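PDB 4O6R: aldehyde Dehydrogenase from Burkholderia cenocepacia, which probably oxidises aldehydes to carboxylic acids with NAD(P)+ as electron acceptor. Local coordinates for the interface of chains A and B. Residues are numbered along the deposited sequence; one frame, centred on the assembly and turned at random. Chains: chain A/B, Aldehyde Dehydrogenase.

Contact 1: the interface of chains A and B. Residues chain A 440, 454-455, 471; chain B 130, 132, 142, 144, 479-481.
A:Gly440 offers its carbonyl oxygen to the backbone of B:Ser481, and this hydrogen bond is a direct backbone link between the chains: B:Ser481 N lies 3.0 Å from A:Gly440 O, nearly straight at the hydrogen (175°).

Apolar packing is carried by A:Pro455, whose ring sits against the fork of B:Val142. CG of the proline touches CG1 of the valine at 3.9 Å, while CG2 reaches both CG and CD of the ring; the two side chains slide past one another in opposite directions. With CG1 anti to the backbone N (chi1 -180°), B:Val142 turns both methyl groups to the proline. B:Ile132 adds a lighter contact, its CG2 methyl coming up to the backbone of A:Ser454.

Three ordered waters carry further polar contact across the interface. The hydroxyls of A:Ser454 and B:Ser481 meet tip to tip in a weak bond, and one water joins them, 2.6 Å from A:Ser454 OG, while also reaching the carbonyl oxygen of A:Pro455. The carboxylate oxygen OE2 of A:Glu471 holds two further waters. One leads to B:Ser130 OG, the other lies in the guanidinium plane of B:Arg144, 2.8 Å from NH1. The acid and the arginine, 5.0 Å apart between OE2 and NH1, are thus bridged by solvent, and their opposite charges may still attract.

The patch brings strands 129-132, 138-146 and 477-485 of chain B against chain A and probably helps to hold the subunits together, as in the dimers of this family.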
# COMPACT_ATOMS: atom_id res chain seq x y z
N GLY A 440 -1.30 -16.09 -15.32
CA GLY A 440 -1.63 -15.00 -14.40
C GLY A 440 -2.37 -15.47 -13.16
O GLY A 440 -2.43 -14.75 -12.17
N SER A 454 -9.65 -9.82 -6.85
CA SER A 454 -8.54 -10.70 -7.16
C SER A 454 -8.08 -10.52 -8.61
O SER A 454 -8.84 -10.79 -9.52
CB SER A 454 -8.93 -12.15 -6.91
OG SER A 454 -7.82 -13.00 -7.17
N PRO A 455 -6.84 -10.02 -8.82
CA PRO A 455 -6.47 -9.59 -10.19
C PRO A 455 -6.53 -10.75 -11.18
O PRO A 455 -6.06 -11.87 -10.91
CB PRO A 455 -5.01 -9.11 -10.05
CG PRO A 455 -4.54 -9.78 -8.78
CD PRO A 455 -5.73 -9.81 -7.87
N GLU A 471 -5.39 -3.50 -8.65
CA GLU A 471 -4.67 -3.60 -9.90
C GLU A 471 -5.43 -2.93 -11.05
O GLU A 471 -4.83 -2.18 -11.83
CB GLU A 471 -4.36 -5.05 -10.21
CG GLU A 471 -3.36 -5.67 -9.24
CD GLU A 471 -4.00 -6.25 -7.96
OE1 GLU A 471 -5.22 -6.08 -7.70
OE2 GLU A 471 -3.27 -6.93 -7.22
N SER B 130 0.38 -9.42 -2.16
CA SER B 130 -0.83 -9.17 -1.39
C SER B 130 -1.63 -10.44 -1.10
O SER B 130 -1.43 -11.49 -1.71
CB SER B 130 -1.69 -8.13 -2.10
OG SER B 130 -1.93 -8.53 -3.44
N ILE B 132 -5.67 -11.48 -0.75
CA ILE B 132 -6.97 -10.91 -1.09
C ILE B 132 -8.06 -11.54 -0.25
O ILE B 132 -8.14 -12.79 -0.16
CB ILE B 132 -7.31 -11.19 -2.57
CG1 ILE B 132 -6.11 -10.92 -3.48
CG2 ILE B 132 -8.57 -10.46 -3.00
CD1 ILE B 132 -5.61 -9.50 -3.49
N VAL B 142 -1.14 -13.09 -3.96
CA VAL B 142 -0.73 -12.55 -5.25
C VAL B 142 0.71 -12.11 -5.15
O VAL B 142 1.06 -11.33 -4.27
CB VAL B 142 -1.61 -11.36 -5.62
CG1 VAL B 142 -1.23 -10.76 -6.96
CG2 VAL B 142 -3.08 -11.81 -5.69
N ARG B 144 4.17 -10.32 -6.96
CA ARG B 144 4.63 -9.42 -8.00
C ARG B 144 5.86 -10.05 -8.62
O ARG B 144 6.98 -9.87 -8.10
CB ARG B 144 4.98 -8.05 -7.42
CG ARG B 144 3.80 -7.29 -6.84
CD ARG B 144 2.66 -7.09 -7.83
NE ARG B 144 3.08 -6.44 -9.08
CZ ARG B 144 2.23 -6.14 -10.04
NH1 ARG B 144 0.91 -6.38 -9.89
NH2 ARG B 144 2.64 -5.57 -11.16
N ALA B 479 1.32 -9.47 -11.93
CA ALA B 479 0.58 -10.12 -10.88
C ALA B 479 0.44 -11.62 -11.14
O ALA B 479 0.01 -12.01 -12.22
CB ALA B 479 -0.80 -9.49 -10.75
N ARG B 480 0.81 -12.43 -10.16
CA ARG B 480 0.62 -13.89 -10.21
C ARG B 480 -0.28 -14.27 -9.05
O ARG B 480 0.14 -14.25 -7.91
CB ARG B 480 1.95 -14.64 -10.07
CG ARG B 480 2.97 -14.41 -11.17
CD ARG B 480 2.43 -14.90 -12.47
NE ARG B 480 3.41 -15.25 -13.50
CZ ARG B 480 3.89 -16.47 -13.74
NH1 ARG B 480 3.61 -17.50 -12.95
NH2 ARG B 480 4.68 -16.66 -14.78
N SER B 481 -1.53 -14.57 -9.36
CA SER B 481 -2.55 -14.85 -8.35
C SER B 481 -2.66 -16.36 -8.13
O SER B 481 -2.78 -17.12 -9.10
CB SER B 481 -3.88 -14.29 -8.85
OG SER B 481 -4.93 -14.63 -7.99
O HOH W 1 -7.16 -14.07 -9.42
O HOH W 2 -3.37 -6.65 -4.60
O HOH W 3 -0.59 -7.14 -7.59

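Contact 2: the interface of chains A and B. Residues chain A 441-444, 446, 449-450, 454; chain B 481-483.
A:Trp443 and B:Trp483 lie side by side and point the same way, their five-membered rings meeting at CD1, where the two CD1 atoms are 3.5 Å apart. NE1 of A:Trp443 stands above the B:Trp483 ring plane, toward its rim, and donates to the carbonyl oxygen of A:Arg449 at 2.9 Å. That bond uses an in-plane lone pair of the carbonyl, though the oxygen is tilted 22° from the plane of the donating indole. It ties the loop bearing A:Arg449 to the strand bearing A:Trp443.

The same face of B:Trp483 receives the aliphatic start of A:Arg449: CB sits 3.6 Å from the centroid of the six-membered ring, a CH-pi contact. This arginine crosses the indole at about a right angle. Along the NE1-side edge of the benzo ring, CZ2 meets both OG and CB of A:Ser454. A water in the ring plane, 3.2 Å from B:Trp483 NE1, connects the indole N-H to the two serine hydroxyls.

B:Val482 faces the other way, its CG1 methyl meeting CD1 of A:Ile444 at 3.7 Å as the two chains cross obliquely.

Between these two faces runs a ladder of backbone hydrogen bonds: A:Cys442 N to B:Ser481 O (2.9 Å), B:Trp483 N to A:Cys442 O (2.8 Å) and A:Ile444 N to B:Trp483 O. Strand 477-485 of chain B thereby pairs in parallel with strand 441-444 of chain A, extending a beta-sheet across the subunit boundary, with B:Trp483 packed against the following A:Arg449 loop.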
# COMPACT_ATOMS: atom_id res chain seq x y z
N MET A 441 -2.95 -16.67 -13.24
CA MET A 441 -3.80 -17.22 -12.20
C MET A 441 -3.60 -18.73 -12.10
O MET A 441 -3.51 -19.41 -13.12
CB MET A 441 -5.26 -16.91 -12.53
CG MET A 441 -5.54 -15.42 -12.68
SD MET A 441 -7.15 -15.13 -13.42
CE MET A 441 -6.79 -15.48 -15.13
N CYS A 442 -3.53 -19.23 -10.87
CA CYS A 442 -3.39 -20.66 -10.63
C CYS A 442 -4.32 -21.08 -9.50
O CYS A 442 -4.24 -20.55 -8.40
CB CYS A 442 -1.94 -21.03 -10.28
SG CYS A 442 -1.72 -22.81 -10.13
N TRP A 443 -5.21 -22.02 -9.78
CA TRP A 443 -6.20 -22.50 -8.84
C TRP A 443 -5.79 -23.86 -8.34
O TRP A 443 -5.58 -24.79 -9.14
CB TRP A 443 -7.60 -22.59 -9.51
CG TRP A 443 -8.14 -21.26 -9.95
CD1 TRP A 443 -8.58 -20.26 -9.14
CD2 TRP A 443 -8.24 -20.75 -11.30
NE1 TRP A 443 -8.97 -19.18 -9.89
CE2 TRP A 443 -8.78 -19.45 -11.21
CE3 TRP A 443 -7.97 -21.27 -12.56
CZ2 TRP A 443 -9.02 -18.65 -12.33
CZ3 TRP A 443 -8.21 -20.48 -13.67
CH2 TRP A 443 -8.73 -19.18 -13.54
N ILE A 444 -5.70 -24.00 -7.01
CA ILE A 444 -5.30 -25.26 -6.39
C ILE A 444 -6.50 -25.87 -5.69
O ILE A 444 -7.08 -25.25 -4.79
CB ILE A 444 -4.15 -25.09 -5.39
CG1 ILE A 444 -2.96 -24.46 -6.09
CG2 ILE A 444 -3.77 -26.45 -4.81
CD1 ILE A 444 -1.95 -23.83 -5.16
N CYS A 446 -9.40 -26.31 -6.92
CA CYS A 446 -10.57 -25.54 -7.35
C CYS A 446 -10.24 -25.10 -8.76
O CYS A 446 -9.16 -25.39 -9.27
CB CYS A 446 -10.85 -24.35 -6.42
SG CYS A 446 -9.50 -23.13 -6.25
N ARG A 449 -12.03 -19.74 -9.95
CA ARG A 449 -12.47 -18.86 -8.90
C ARG A 449 -12.12 -17.43 -9.32
O ARG A 449 -10.97 -17.13 -9.60
CB ARG A 449 -11.84 -19.18 -7.54
CG ARG A 449 -11.97 -20.64 -7.10
CD ARG A 449 -13.42 -21.05 -7.00
NE ARG A 449 -14.15 -20.26 -6.04
CZ ARG A 449 -15.38 -20.55 -5.60
NH1 ARG A 449 -16.04 -21.60 -6.07
NH2 ARG A 449 -15.97 -19.77 -4.69
N VAL A 450 -13.16 -16.61 -9.35
CA VAL A 450 -13.03 -15.18 -9.68
C VAL A 450 -13.69 -14.35 -8.59
O VAL A 450 -14.76 -14.70 -8.05
CB VAL A 450 -13.56 -14.85 -11.10
CG1 VAL A 450 -12.75 -15.57 -12.16
CG2 VAL A 450 -15.02 -15.22 -11.24
N SER A 454 -9.65 -9.82 -6.85
CA SER A 454 -8.54 -10.70 -7.16
C SER A 454 -8.08 -10.52 -8.61
O SER A 454 -8.84 -10.79 -9.52
CB SER A 454 -8.93 -12.15 -6.91
OG SER A 454 -7.82 -13.00 -7.17
N SER B 481 -1.53 -14.57 -9.36
CA SER B 481 -2.55 -14.85 -8.35
C SER B 481 -2.66 -16.36 -8.13
O SER B 481 -2.78 -17.12 -9.10
CB SER B 481 -3.88 -14.29 -8.85
OG SER B 481 -4.93 -14.63 -7.99
N VAL B 482 -2.56 -16.80 -6.89
CA VAL B 482 -2.64 -18.22 -6.55
C VAL B 482 -3.77 -18.40 -5.58
O VAL B 482 -3.89 -17.66 -4.59
CB VAL B 482 -1.31 -18.71 -5.93
CG1 VAL B 482 -1.38 -20.16 -5.56
CG2 VAL B 482 -0.16 -18.48 -6.91
N TRP B 483 -4.63 -19.39 -5.86
CA TRP B 483 -5.77 -19.69 -4.99
C TRP B 483 -5.59 -21.07 -4.41
O TRP B 483 -5.26 -22.00 -5.13
CB TRP B 483 -7.07 -19.70 -5.75
CG TRP B 483 -7.54 -18.41 -6.31
CD1 TRP B 483 -7.02 -17.72 -7.36
CD2 TRP B 483 -8.71 -17.71 -5.91
NE1 TRP B 483 -7.78 -16.60 -7.61
CE2 TRP B 483 -8.83 -16.58 -6.75
CE3 TRP B 483 -9.67 -17.92 -4.93
CZ2 TRP B 483 -9.87 -15.66 -6.61
CZ3 TRP B 483 -10.71 -17.02 -4.80
CH2 TRP B 483 -10.78 -15.89 -5.62
O HOH W 4 -7.16 -14.07 -9.42

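The C-alpha centres of contact 1 and contact 2 are about 9 Å apart, and A:Ser454 and B:Ser481 belong to both. Strand 477-485 of chain B runs through the pair: contact 1 takes its earlier residues beside A:Gly440, just ahead of strand 441-444, and contact 2 takes the stretch paired with that strand. Together they form one continuous seam in which backbone pairing is accompanied by water bridges in contact 1 and indole packing in contact 2, with one water serving the shared serines in both. The two-fold symmetry repeats the seam with the chains exchanged, consistent with a dimer building block within the deposited four-chain assembly.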